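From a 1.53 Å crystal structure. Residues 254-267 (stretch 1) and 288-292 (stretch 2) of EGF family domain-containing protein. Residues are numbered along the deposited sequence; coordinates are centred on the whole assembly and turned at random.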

ATOM      1  N   GLU A 254      -9.511   5.746   1.396  1.00 15.48           N
ATOM      2  CA  GLU A 254      -9.535   6.037   2.819  1.00 16.04           C
ATOM      3  C   GLU A 254      -8.378   5.333   3.534  1.00 14.96           C
ATOM      4  O   GLU A 254      -7.800   5.866   4.474  1.00 15.82           O
ATOM      5  CB  GLU A 254     -10.881   5.635   3.412  1.00 16.51           C
ATOM      6  CG  GLU A 254     -12.038   6.538   2.960  1.00 23.68           C
ATOM      7  CD  GLU A 254     -12.519   6.263   1.538  1.00 28.11           C
ATOM      8  OE1 GLU A 254     -12.198   5.194   0.974  1.00 21.05           O
ATOM      9  OE2 GLU A 254     -13.229   7.129   0.980  1.00 32.95           O
ATOM     10  N   CYS A 255      -8.013   4.148   3.055  1.00 14.71           N
ATOM     11  CA  CYS A 255      -6.871   3.433   3.609  1.00 14.99           C
ATOM     12  C   CYS A 255      -5.585   4.238   3.387  1.00 14.49           C
ATOM     13  O   CYS A 255      -4.743   4.330   4.283  1.00 14.74           O
ATOM     14  CB  CYS A 255      -6.784   2.043   2.977  1.00 17.56           C
ATOM     15  SG  CYS A 255      -5.507   0.972   3.671  1.00 19.32           S
ATOM     16  N   SER A 256      -5.435   4.846   2.209  1.00 12.40           N
ATOM     17  CA  SER A 256      -4.257   5.684   1.940  1.00 13.10           C
ATOM     18  C   SER A 256      -4.191   6.884   2.899  1.00 13.96           C
ATOM     19  O   SER A 256      -3.101   7.320   3.272  1.00 13.84           O
ATOM     20  CB  SER A 256      -4.233   6.169   0.480  1.00 15.52           C
ATOM     21  OG  SER A 256      -5.136   7.242   0.232  1.00 14.54           O
ATOM     22  N   ILE A 257      -5.350   7.404   3.311  1.00 14.47           N
ATOM     23  CA  ILE A 257      -5.376   8.536   4.230  1.00 14.05           C
ATOM     24  C   ILE A 257      -4.795   8.126   5.579  1.00 10.48           C
ATOM     25  O   ILE A 257      -4.093   8.910   6.223  1.00 14.32           O
ATOM     26  CB  ILE A 257      -6.815   9.087   4.416  1.00 11.96           C
ATOM     27  CG1 ILE A 257      -7.271   9.811   3.141  1.00 15.92           C
ATOM     28  CG2 ILE A 257      -6.900  10.035   5.632  1.00 16.80           C
ATOM     29  CD1 ILE A 257      -8.732  10.267   3.163  1.00 19.07           C
ATOM     30  N   LEU A 258      -5.087   6.905   6.025  1.00 13.45           N
ATOM     31  CA  LEU A 258      -4.498   6.426   7.268  1.00 12.23           C
ATOM     32  C   LEU A 258      -2.973   6.498   7.186  1.00 13.74           C
ATOM     33  O   LEU A 258      -2.318   6.933   8.125  1.00 13.01           O
ATOM     34  CB  LEU A 258      -4.954   4.995   7.589  1.00 15.15           C
ATOM     35  CG  LEU A 258      -4.395   4.404   8.889  1.00 13.74           C
ATOM     36  CD1 LEU A 258      -4.802   5.243  10.108  1.00 17.10           C
ATOM     37  CD2 LEU A 258      -4.844   2.960   9.065  1.00 14.12           C
ATOM     38  N   SER A 259      -2.402   6.105   6.050  1.00 13.02           N
ATOM     39  CA  SER A 259      -0.958   6.223   5.867  1.00 12.02           C
ATOM     40  C   SER A 259      -0.474   7.666   5.844  1.00 12.49           C
ATOM     41  O   SER A 259       0.480   8.022   6.533  1.00 14.64           O
ATOM     42  CB  SER A 259      -0.515   5.539   4.572  1.00 13.95           C
ATOM     43  OG  SER A 259       0.795   5.987   4.231  1.00 13.67           O
ATOM     44  N   ARG A 260      -1.131   8.491   5.035  1.00 12.32           N
ATOM     45  CA  ARG A 260      -0.764   9.897   4.903  1.00 11.60           C
ATOM     46  C   ARG A 260      -0.611  10.564   6.262  1.00 12.18           C
ATOM     47  O   ARG A 260       0.330  11.321   6.510  1.00 14.86           O
ATOM     48  CB  ARG A 260      -1.829  10.631   4.084  1.00 13.52           C
ATOM     49  CG  ARG A 260      -1.603  12.119   3.980  1.00 14.49           C
ATOM     50  CD  ARG A 260      -2.709  12.799   3.213  1.00 16.40           C
ATOM     51  NE  ARG A 260      -2.520  14.237   3.209  1.00 14.60           N
ATOM     52  CZ  ARG A 260      -3.344  15.099   2.621  1.00 16.62           C
ATOM     53  NH1 ARG A 260      -4.429  14.666   2.001  1.00 16.03           N
ATOM     54  NH2 ARG A 260      -3.078  16.397   2.663  1.00 17.94           N
ATOM     55  N   CYS A 261      -1.546  10.261   7.148  1.00 14.53           N
ATOM     56  CA  CYS A 261      -1.687  11.025   8.380  1.00 14.39           C
ATOM     57  C   CYS A 261      -0.834  10.522   9.543  1.00 18.92           C
ATOM     58  O   CYS A 261      -0.694  11.229  10.542  1.00 16.55           O
ATOM     59  CB  CYS A 261      -3.153  11.038   8.812  1.00 13.50           C
ATOM     60  SG  CYS A 261      -4.254  11.859   7.652  1.00 17.12           S
ATOM     61  N   THR A 262      -0.270   9.322   9.433  1.00 15.46           N
ATOM     62  CA  THR A 262       0.394   8.698  10.583  1.00 12.83           C
ATOM     63  C   THR A 262       1.924   8.643  10.506  1.00 13.82           C
ATOM     64  O   THR A 262       2.555   8.081  11.391  1.00 14.70           O
ATOM     65  CB  THR A 262      -0.112   7.254  10.809  1.00 12.39           C
ATOM     66  OG1 THR A 262       0.001   6.488   9.598  1.00 14.90           O
ATOM     67  CG2 THR A 262      -1.559   7.262  11.266  1.00 15.86           C
ATOM     68  N   THR A 263       2.519   9.232   9.470  1.00 13.55           N
ATOM     69  CA  THR A 263       3.975   9.286   9.344  1.00 12.84           C
ATOM     70  C   THR A 263       4.690   9.688  10.635  1.00 14.71           C
ATOM     71  O   THR A 263       5.640   9.027  11.061  1.00 14.58           O
ATOM     72  CB  THR A 263       4.371  10.273   8.221  1.00 12.82           C
ATOM     73  OG1 THR A 263       4.019   9.702   6.950  1.00 14.60           O
ATOM     74  CG2 THR A 263       5.866  10.614   8.242  1.00 15.93           C
ATOM     75  N   HIS A 264       4.235  10.762  11.270  1.00 15.22           N
ATOM     76  CA  HIS A 264       4.978  11.300  12.407  1.00 12.90           C
ATOM     77  C   HIS A 264       4.715  10.556  13.710  1.00 14.29           C
ATOM     78  O   HIS A 264       5.292  10.893  14.741  1.00 15.52           O
ATOM     79  CB  HIS A 264       4.675  12.786  12.573  1.00 15.21           C
ATOM     80  CG  HIS A 264       5.169  13.601  11.425  1.00 14.93           C
ATOM     81  ND1 HIS A 264       6.505  13.678  11.101  1.00 16.69           N
ATOM     82  CD2 HIS A 264       4.510  14.331  10.496  1.00 15.73           C
ATOM     83  CE1 HIS A 264       6.651  14.433  10.027  1.00 15.70           C
ATOM     84  NE2 HIS A 264       5.456  14.842   9.642  1.00 14.72           N
ATOM     85  N   CYS A 265       3.862   9.541  13.656  1.00 14.48           N
ATOM     86  CA  CYS A 265       3.627   8.665  14.799  1.00 13.52           C
ATOM     87  C   CYS A 265       4.793   7.717  15.045  1.00 14.60           C
ATOM     88  O   CYS A 265       4.893   7.131  16.117  1.00 16.02           O
ATOM     89  CB  CYS A 265       2.357   7.844  14.591  1.00 13.76           C
ATOM     90  SG  CYS A 265       0.866   8.812  14.258  1.00 16.30           S
ATOM     91  N   TRP A 266       5.657   7.552  14.044  1.00 15.53           N
ATOM     92  CA  TRP A 266       6.770   6.617  14.144  1.00 13.97           C
ATOM     93  C   TRP A 266       8.049   7.348  14.494  1.00 13.38           C
ATOM     94  O   TRP A 266       8.264   8.480  14.058  1.00 16.65           O
ATOM     95  CB  TRP A 266       6.958   5.845  12.835  1.00 12.63           C
ATOM     96  CG  TRP A 266       5.688   5.297  12.309  1.00 13.52           C
ATOM     97  CD1 TRP A 266       5.076   5.645  11.145  1.00 14.26           C
ATOM     98  CD2 TRP A 266       4.853   4.307  12.923  1.00 12.07           C
ATOM     99  NE1 TRP A 266       3.916   4.933  10.989  1.00 13.73           N
ATOM    100  CE2 TRP A 266       3.754   4.103  12.067  1.00 12.28           C
ATOM    101  CE3 TRP A 266       4.929   3.569  14.109  1.00 13.68           C
ATOM    102  CZ2 TRP A 266       2.737   3.190  12.358  1.00 12.26           C
ATOM    103  CZ3 TRP A 266       3.915   2.662  14.396  1.00 12.42           C
ATOM    104  CH2 TRP A 266       2.838   2.481  13.526  1.00 12.13           C
ATOM    105  N   PRO A 267       8.923   6.702  15.273  1.00 12.74           N
ATOM    106  CA  PRO A 267      10.158   7.376  15.669  1.00 14.68           C
ATOM    107  C   PRO A 267      11.198   7.378  14.558  1.00 16.33           C
ATOM    108  O   PRO A 267      11.327   6.385  13.832  1.00 16.13           O
ATOM    109  CB  PRO A 267      10.638   6.541  16.851  1.00 15.85           C
ATOM    110  CG  PRO A 267      10.170   5.176  16.535  1.00 14.22           C
ATOM    111  CD  PRO A 267       8.848   5.336  15.823  1.00 14.63           C
TER
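Stretch 2 288-292: ECRLL

Stretch 2 is a short strand, residues 289-291, flanked by E288 and L292 in non-regular conformation. It lies alongside the helix of stretch 1, which begins earlier in the chain and includes residue 254. The two run in roughly the same direction: the angle between their N-to-C directions is 35°, with a signed crossing angle of -35°. Their axes come within 8.6 Å of each other. The register is set by two CA pairs: C255 CA lies 5.6 Å from C289 CA, and S259 CA lies 6.7 Å from L291 CA. Four residues along the helix therefore match two along the extended strand. No hydrogen bond links the two stretches. They are held by one disulfide and by side-chain packing, and together bury 311 Å².

E254 opens the stretch without touching the strand. Its CB points sideways, and its carboxylate oxygen OE2 is hydrogen-bonded elsewhere in the structure. Its backbone O accepts from L258 N at 3.3 Å, a regular helical bond.

C255 makes the covalent link. Its CB points toward the strand, and that of C289 points toward the helix. C255 SG lies 2.1 Å from C289 SG. The disulfide has a chi3 of 84°, close to the relaxed value near 90°. Both cysteines have chi1 in the t well. This bond ties the start of the strand to the helix.

S256 and I257 make no contact with stretch 2. The CB of S256 points away from it, and the I257 side chain comes no nearer than 8.1 Å.

L258 is one helical turn beyond C255 and again faces the strand. L258 CD2 packs on C289 SG at 3.9 Å, so the disulfide has an apolar neighbour. L258 CG also approaches L291 CD2 at 4.4 Å. The side chain thus touches both C289 and L291, the two strand residues whose CB atoms point toward the helix. R290 lies between them with its CB pointing away, in keeping with the alternation of a strand.

S259 has its CB directed sideways, yet S259 CB is 3.7 Å from L291 CD2. Its hydroxyl is hydrogen-bonded elsewhere in the structure.

R260 and C261 are out of reach of the strand. C261 is covalently bonded elsewhere in the structure.

T262 returns to the contact. Its OG1 donates to L258 O at 2.8 Å, turning the hydroxyl back onto the preceding turn. The same T262 OG1 lies 3.7 Å from L291 CD1, a van der Waals contact.

Residues 263-265 form a 3-10 segment and do not touch stretch 2. C265 N donates to T262 O at 3.0 Å.

W266 supplies the last contact. Its CB points toward the strand, and W266 CZ2 is 4.3 Å from L291 CD1. The leucine methyl sits at the edge of the indole, near the ring plane. L291 is the most covered residue of the contact, meeting L258, S259, T262 and W266. P267 and L292 make no contact across the stretches.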

ATOM      1  N   GLU A 288     -10.318  -4.357   6.318  1.00 16.95           N
ATOM      2  CA  GLU A 288      -9.066  -4.138   7.027  1.00 16.04           C
ATOM      3  C   GLU A 288      -8.078  -3.308   6.201  1.00 15.02           C
ATOM      4  O   GLU A 288      -7.831  -3.603   5.023  1.00 16.14           O
ATOM      5  CB  GLU A 288      -8.419  -5.462   7.424  1.00 17.28           C
ATOM      6  CG  GLU A 288      -7.122  -5.253   8.192  1.00 16.33           C
ATOM      7  CD  GLU A 288      -6.608  -6.508   8.855  1.00 21.44           C
ATOM      8  OE1 GLU A 288      -7.041  -7.614   8.466  1.00 28.60           O
ATOM      9  OE2 GLU A 288      -5.774  -6.386   9.772  1.00 17.88           O
ATOM     10  N   CYS A 289      -7.520  -2.279   6.835  1.00 15.41           N
ATOM     11  CA  CYS A 289      -6.447  -1.465   6.268  1.00 14.72           C
ATOM     12  C   CYS A 289      -5.180  -1.735   7.069  1.00 14.69           C
ATOM     13  O   CYS A 289      -5.130  -1.449   8.266  1.00 16.20           O
ATOM     14  CB  CYS A 289      -6.811   0.026   6.303  1.00 15.55           C
ATOM     15  SG  CYS A 289      -5.533   1.160   5.720  1.00 19.91           S
ATOM     16  N   ARG A 290      -4.162  -2.290   6.417  1.00 12.79           N
ATOM     17  CA  ARG A 290      -2.910  -2.647   7.087  1.00 12.33           C
ATOM     18  C   ARG A 290      -1.750  -1.887   6.455  1.00 12.77           C
ATOM     19  O   ARG A 290      -1.490  -2.031   5.266  1.00 13.42           O
ATOM     20  CB  ARG A 290      -2.664  -4.151   7.003  1.00 11.86           C
ATOM     21  CG  ARG A 290      -1.621  -4.650   7.976  1.00 13.23           C
ATOM     22  CD  ARG A 290      -2.260  -4.962   9.333  1.00 13.41           C
ATOM     23  NE  ARG A 290      -1.260  -5.346  10.324  1.00 12.50           N
ATOM     24  CZ  ARG A 290      -0.630  -6.517  10.329  1.00 12.84           C
ATOM     25  NH1 ARG A 290      -0.893  -7.412   9.385  1.00 12.14           N
ATOM     26  NH2 ARG A 290       0.266  -6.789  11.263  1.00 12.16           N
ATOM     27  N   LEU A 291      -1.071  -1.065   7.247  1.00 11.32           N
ATOM     28  CA  LEU A 291       0.107  -0.344   6.783  1.00 10.93           C
ATOM     29  C   LEU A 291       1.265  -1.316   6.607  1.00 12.57           C
ATOM     30  O   LEU A 291       1.430  -2.229   7.414  1.00 11.33           O
ATOM     31  CB  LEU A 291       0.494   0.753   7.774  1.00 11.89           C
ATOM     32  CG  LEU A 291      -0.575   1.814   8.046  1.00 12.00           C
ATOM     33  CD1 LEU A 291      -0.068   2.773   9.105  1.00 14.66           C
ATOM     34  CD2 LEU A 291      -0.978   2.567   6.796  1.00 15.53           C
ATOM     35  N   LEU A 292       2.040  -1.121   5.539  1.00 11.31           N
ATOM     36  CA  LEU A 292       3.260  -1.889   5.302  1.00 12.84           C
ATOM     37  C   LEU A 292       4.458  -1.055   5.730  1.00 12.62           C
ATOM     38  O   LEU A 292       4.493   0.163   5.530  1.00 13.47           O
ATOM     39  CB  LEU A 292       3.391  -2.286   3.837  1.00 12.05           C
ATOM     40  CG  LEU A 292       2.228  -3.080   3.241  1.00 10.67           C
ATOM     41  CD1 LEU A 292       2.475  -3.331   1.755  1.00 12.96           C
ATOM     42  CD2 LEU A 292       2.021  -4.391   3.971  1.00 14.70           C
TER